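Local coordinates for pesticidal crystal protein Cry2Aa (Bacillus thuringiensis serovar kurstaki, PDB 1I5P) that binds to midgut epithelial cells of dipteran and lepidopteran insect larvae and promotes their colloid-osmotic lysis, at residues A[269-273]-A[518-522]; A[359-363]-A[405-409]; A[496-500]-A[619-623]. The contacts are given in a common frame with arbitrary orientation. Residues are numbered along the deposited sequence.

Contact 1. Residues A[269-273]-A[518-522]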
# COMPACT_ATOMS: atom_id res chain seq x y z
N VAL A 269 3.34 0.26 -11.57
CA VAL A 269 3.66 0.25 -10.16
C VAL A 269 3.27 -1.16 -9.70
O VAL A 269 2.09 -1.45 -9.53
CB VAL A 269 2.82 1.31 -9.42
CG1 VAL A 269 3.11 1.27 -7.93
CG2 VAL A 269 3.12 2.68 -9.99
N SER A 270 4.27 -2.02 -9.53
CA SER A 270 4.03 -3.41 -9.16
C SER A 270 3.44 -3.65 -7.78
O SER A 270 2.87 -4.71 -7.51
CB SER A 270 5.31 -4.23 -9.31
OG SER A 270 6.18 -4.02 -8.21
N SER A 271 3.59 -2.68 -6.89
CA SER A 271 3.04 -2.81 -5.55
C SER A 271 3.00 -1.46 -4.85
O SER A 271 3.66 -0.51 -5.27
CB SER A 271 3.89 -3.78 -4.73
OG SER A 271 5.22 -3.31 -4.60
N GLY A 272 2.21 -1.38 -3.79
CA GLY A 272 2.10 -0.14 -3.04
C GLY A 272 2.25 -0.40 -1.56
O GLY A 272 2.80 -1.42 -1.16
N ALA A 273 1.76 0.52 -0.75
CA ALA A 273 1.85 0.37 0.70
C ALA A 273 0.94 -0.76 1.15
O ALA A 273 -0.05 -1.09 0.49
CB ALA A 273 1.44 1.66 1.38
N ASN A 518 5.41 6.77 -1.11
CA ASN A 518 6.47 6.02 -1.78
C ASN A 518 6.05 4.63 -2.27
O ASN A 518 6.90 3.78 -2.55
CB ASN A 518 7.65 5.87 -0.81
CG ASN A 518 8.87 5.24 -1.45
OD1 ASN A 518 9.40 5.74 -2.44
ND2 ASN A 518 9.32 4.12 -0.88
N GLN A 519 4.74 4.41 -2.40
CA GLN A 519 4.22 3.11 -2.84
C GLN A 519 4.77 1.99 -1.95
O GLN A 519 5.11 0.91 -2.43
CB GLN A 519 4.58 2.83 -4.30
CG GLN A 519 4.01 3.84 -5.30
CD GLN A 519 2.50 3.75 -5.46
OE1 GLN A 519 1.91 4.50 -6.24
NE2 GLN A 519 1.87 2.83 -4.73
N GLY A 520 4.85 2.26 -0.66
CA GLY A 520 5.37 1.27 0.27
C GLY A 520 6.49 1.86 1.09
O GLY A 520 6.92 2.98 0.84
N ASP A 521 6.98 1.11 2.07
CA ASP A 521 8.05 1.62 2.92
C ASP A 521 9.41 1.52 2.24
O ASP A 521 9.57 0.87 1.20
CB ASP A 521 8.08 0.87 4.26
CG ASP A 521 6.79 1.06 5.05
OD1 ASP A 521 6.07 2.06 4.80
OD2 ASP A 521 6.49 0.21 5.93
N SER A 522 10.40 2.19 2.83
CA SER A 522 11.74 2.19 2.28
C SER A 522 12.67 1.30 3.11
O SER A 522 12.32 0.85 4.21
CB SER A 522 12.31 3.62 2.24
OG SER A 522 12.44 4.16 3.55
O HOH W 1 5.62 -1.87 -2.55
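Val-269 begins the loop that follows strand 267-268, and its side chain points at the other segment, with CG1 3.6 Å from CD of Gln-519. Ser-270 leaves the interface and gives its hydroxyl to Thr-495 O. At Ser-271 the link is a water: it lies 2.5 Å from Ser-271 OG and donates to Gln-519 O at 2.8 Å, so it joins two loops that share no direct hydrogen bond. Gly-272 then brings the backbones together. Its bare CA lets them pass closely, approaching Gln-519 O to 3.2 Å in a CA-H...O contact. Ala-273 continues the backbone packing, its N 3.5 Å from Gly-520 N, while its methyl rests on Arg-245 and Phe-249 of helix 238-259. Helix 238-259 also supplies Ser-257, whose OG is hydrogen-bonded to Gln-519 N. Gly-520 has phi/psi of 127/174°, a conformation in which a side chain would strike the preceding carbonyl. Two irregular loops pressed together through glycines and a bridging water, against the last helix of the N-terminal bundle, form a junction of the three-domain Cry toxin fold.

Contact 2. Residues A[359-363]-A[405-409]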
# COMPACT_ATOMS: atom_id res chain seq x y z
N ASN A 359 -0.40 -27.52 17.45
CA ASN A 359 -1.22 -28.68 17.08
C ASN A 359 -1.97 -28.52 15.77
O ASN A 359 -2.94 -29.24 15.52
CB ASN A 359 -2.21 -29.00 18.20
CG ASN A 359 -2.94 -27.78 18.72
OD1 ASN A 359 -2.86 -26.70 18.14
ND2 ASN A 359 -3.68 -27.94 19.81
N PHE A 360 -1.54 -27.59 14.93
CA PHE A 360 -2.20 -27.42 13.65
C PHE A 360 -1.37 -26.56 12.71
O PHE A 360 -0.60 -25.71 13.15
CB PHE A 360 -3.60 -26.82 13.85
CG PHE A 360 -3.62 -25.32 13.98
CD1 PHE A 360 -3.73 -24.51 12.85
CD2 PHE A 360 -3.52 -24.71 15.22
CE1 PHE A 360 -3.75 -23.12 12.96
CE2 PHE A 360 -3.53 -23.33 15.35
CZ PHE A 360 -3.65 -22.53 14.21
N ASN A 361 -1.51 -26.82 11.41
CA ASN A 361 -0.81 -26.08 10.35
C ASN A 361 -1.81 -25.69 9.27
O ASN A 361 -2.45 -26.54 8.65
CB ASN A 361 0.31 -26.92 9.73
CG ASN A 361 1.58 -26.92 10.57
OD1 ASN A 361 1.73 -27.74 11.47
ND2 ASN A 361 2.49 -25.99 10.28
N CYS A 362 -1.92 -24.38 9.04
CA CYS A 362 -2.83 -23.79 8.06
C CYS A 362 -2.03 -23.11 6.95
O CYS A 362 -1.26 -22.19 7.20
CB CYS A 362 -3.71 -22.76 8.78
SG CYS A 362 -4.70 -21.67 7.69
N SER A 363 -2.16 -23.60 5.73
CA SER A 363 -1.42 -22.99 4.63
C SER A 363 -2.24 -23.09 3.36
O SER A 363 -3.36 -23.61 3.38
CB SER A 363 -0.09 -23.71 4.41
OG SER A 363 -0.33 -25.01 3.93
N ARG A 405 -10.32 -22.61 3.04
CA ARG A 405 -10.19 -21.90 4.29
C ARG A 405 -9.58 -22.75 5.40
O ARG A 405 -9.87 -23.93 5.53
CB ARG A 405 -11.56 -21.39 4.75
CG ARG A 405 -11.54 -20.63 6.06
CD ARG A 405 -12.98 -20.35 6.46
NE ARG A 405 -13.69 -19.68 5.37
CZ ARG A 405 -15.01 -19.54 5.32
NH1 ARG A 405 -15.78 -20.02 6.28
NH2 ARG A 405 -15.56 -18.89 4.30
N CYS A 406 -8.72 -22.13 6.19
CA CYS A 406 -8.13 -22.81 7.31
C CYS A 406 -7.76 -21.78 8.40
O CYS A 406 -7.88 -20.56 8.21
CB CYS A 406 -6.94 -23.66 6.85
SG CYS A 406 -5.47 -22.81 6.18
N GLY A 407 -7.39 -22.29 9.57
CA GLY A 407 -7.05 -21.41 10.67
C GLY A 407 -7.33 -22.08 12.00
O GLY A 407 -7.57 -23.28 12.05
N ALA A 408 -7.30 -21.31 13.08
CA ALA A 408 -7.53 -21.87 14.40
C ALA A 408 -8.98 -22.28 14.61
O ALA A 408 -9.26 -23.41 15.02
CB ALA A 408 -7.11 -20.87 15.47
N PHE A 409 -9.92 -21.38 14.31
CA PHE A 409 -11.32 -21.69 14.51
C PHE A 409 -12.22 -21.16 13.41
O PHE A 409 -11.81 -20.35 12.58
CB PHE A 409 -11.80 -21.12 15.85
CG PHE A 409 -10.99 -21.59 17.03
CD1 PHE A 409 -9.96 -20.81 17.53
CD2 PHE A 409 -11.24 -22.83 17.60
CE1 PHE A 409 -9.18 -21.25 18.61
CE2 PHE A 409 -10.47 -23.28 18.67
CZ PHE A 409 -9.44 -22.49 19.17
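Phe-360 brings its ring against the backbone at the end of strand 405-407, with CE1 3.8 Å from Gly-407 C and CZ 4.0 Å from the methyl CB of Ala-408. The ring meets this backbone obliquely and fills the space between the two chain segments, where the CA atoms of Phe-360 and Ala-408 are still 7.7 Å apart. Leu-335 and Arg-315, from strands of the sheet that contains 360-363, also touch Phe-360.

Two residues further on, the gap narrows to 5.4 Å between the CA atoms of Cys-362 and Cys-406, and it is closed covalently. Both cysteines point across the interface, and their SG atoms are bonded at 2.0 Å with a chi3 of 81°, near the relaxed value for a disulfide. Cys-362 SG also packs 3.3 Å from Gly-407 N, while Cys-406 SG lies 3.4 Å from Ser-363 N. Gly-407, at phi/psi of 152/-168°, occupies a backbone region closed to residues with a beta carbon.

No hydrogen bond joins the segments. The axes of strands 360-363 and 405-407 come within 6.1 Å, with their N-to-C directions 141° apart, and each strand pairs with a different neighbour: Cys-362 with Ile-311 of strand 308-321, and Cys-406 with Phe-398 of strand 397-400. The disulfide is therefore an inter-sheet crosslink, with the Phe-360 ring packed beside it, tying two of the sheets that make up the beta prism of the middle domain.

Contact 3. Residues A[496-500]-A[619-623]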
# COMPACT_ATOMS: atom_id res chain seq x y z
N ILE A 496 9.96 -2.11 -8.39
CA ILE A 496 10.30 -3.20 -7.49
C ILE A 496 10.49 -2.59 -6.12
O ILE A 496 11.34 -1.71 -5.95
CB ILE A 496 11.63 -3.90 -7.86
CG1 ILE A 496 11.51 -4.63 -9.20
CG2 ILE A 496 12.00 -4.89 -6.75
CD1 ILE A 496 12.79 -5.37 -9.60
N SER A 497 9.70 -3.02 -5.15
CA SER A 497 9.84 -2.49 -3.81
C SER A 497 11.17 -2.95 -3.25
O SER A 497 11.53 -4.14 -3.35
CB SER A 497 8.72 -3.00 -2.89
OG SER A 497 9.05 -2.74 -1.54
N PRO A 498 11.94 -2.03 -2.66
CA PRO A 498 13.24 -2.36 -2.08
C PRO A 498 13.09 -3.41 -1.00
O PRO A 498 14.05 -4.06 -0.63
CB PRO A 498 13.71 -1.02 -1.53
CG PRO A 498 13.15 -0.05 -2.53
CD PRO A 498 11.73 -0.57 -2.68
N ILE A 499 11.87 -3.58 -0.49
CA ILE A 499 11.61 -4.55 0.56
C ILE A 499 11.63 -5.98 0.03
O ILE A 499 11.96 -6.92 0.76
CB ILE A 499 10.23 -4.30 1.24
CG1 ILE A 499 10.13 -2.85 1.73
CG2 ILE A 499 10.03 -5.30 2.38
CD1 ILE A 499 11.33 -2.36 2.52
N HIS A 500 11.30 -6.13 -1.25
CA HIS A 500 11.24 -7.44 -1.89
C HIS A 500 12.58 -7.88 -2.47
O HIS A 500 12.69 -8.19 -3.66
CB HIS A 500 10.18 -7.41 -2.99
CG HIS A 500 8.80 -7.10 -2.49
ND1 HIS A 500 7.80 -6.64 -3.31
CD2 HIS A 500 8.25 -7.23 -1.26
CE1 HIS A 500 6.69 -6.50 -2.61
NE2 HIS A 500 6.94 -6.86 -1.36
N LEU A 619 16.69 3.48 0.57
CA LEU A 619 16.46 2.95 -0.78
C LEU A 619 14.94 2.93 -0.81
O LEU A 619 14.31 2.08 -0.17
CB LEU A 619 17.00 1.52 -0.90
CG LEU A 619 17.63 1.08 -2.23
CD1 LEU A 619 17.36 -0.40 -2.41
CD2 LEU A 619 17.08 1.88 -3.40
N MET A 620 14.34 3.86 -1.55
CA MET A 620 12.88 3.98 -1.60
C MET A 620 12.12 3.27 -2.71
O MET A 620 11.05 2.71 -2.46
CB MET A 620 12.53 5.47 -1.57
CG MET A 620 13.07 6.15 -0.33
SD MET A 620 12.94 7.93 -0.39
CE MET A 620 11.18 8.11 -0.07
N ASN A 621 12.65 3.30 -3.94
CA ASN A 621 11.99 2.61 -5.04
C ASN A 621 12.98 2.26 -6.14
O ASN A 621 14.00 2.92 -6.32
CB ASN A 621 10.86 3.45 -5.64
CG ASN A 621 9.72 2.59 -6.20
OD1 ASN A 621 9.89 1.40 -6.47
ND2 ASN A 621 8.54 3.20 -6.38
N ILE A 622 12.65 1.20 -6.86
CA ILE A 622 13.47 0.72 -7.96
C ILE A 622 12.54 0.77 -9.16
O ILE A 622 11.53 0.06 -9.20
CB ILE A 622 13.93 -0.73 -7.71
CG1 ILE A 622 14.76 -0.80 -6.42
CG2 ILE A 622 14.75 -1.24 -8.89
CD1 ILE A 622 14.97 -2.22 -5.89
N MET A 623 12.86 1.60 -10.14
CA MET A 623 11.99 1.69 -11.30
C MET A 623 12.69 1.60 -12.64
O MET A 623 13.68 2.30 -12.89
CB MET A 623 11.15 2.96 -11.25
CG MET A 623 11.93 4.18 -10.87
SD MET A 623 11.63 4.65 -9.17
CE MET A 623 11.97 6.40 -9.30
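Pro-498 is the principal bump of this contact. Its ring enters a hollow along strand 617-626: CG lies 3.4 Å from Leu-619 O, CD lies 3.4 Å from Met-620 O, and CB meets Leu-619 CD1 at 3.8 Å. On the side toward Ile-622, CG of the proline is 4.3 Å from CG1 of that isoleucine. The hollow is thus floored by backbone and walled by two aliphatic side chains.

Just before it, Ile-496 forms an antiparallel hydrogen-bonded pair with Ile-622. The bond from Ile-496 N to Ile-622 O is 2.8 Å; the return bond, Ile-622 N to Ile-496 O, is weak at 3.3 Å. Both side chains project on the same face, bringing their CB atoms to 3.9 Å. Beyond this pair, the type I turn from Ser-497 to His-500 bends the chain out of strand geometry, and an ST turn, in which Ser-497 OG accepts from Ile-499 N at 3.1 Å, reinforces the bend.

The partner strand is itself irregular: Met-620 and Asn-621 both face Arg-548 in a classic beta bulge. Strand 617-626 runs between strands 493-496 and 541-550 in this part of the sheet, with Tyr-534 of strand 530-537, from the other sheet of the sandwich, packing on Ile-496, Leu-619 and Ile-622.

All three contacts are largely buried, but their places differ. Contacts 1 and 3 lie near the centre of the molecule, 8 Å apart between centres, and touch directly: Asn-518 ND2 probably hydrogen-bonds Met-620 O at 2.7 Å, and Ser-522 CB packs 3.7 Å from Met-620 CG. Both draw on the same C-terminal sheet, contact 3 through one antiparallel pair at the end of strand 493-496 and contact 1 through the loop entering strand 522-525. Contact 2 lies about 30 Å from contact 1 and about 32 Å from contact 3, centre to centre, within the middle domain. Chemistry follows position: glycine-rich backbone packing with water where loops meet, hydrogen bonds and aliphatic packing within a sheet, a covalent disulfide between sheets.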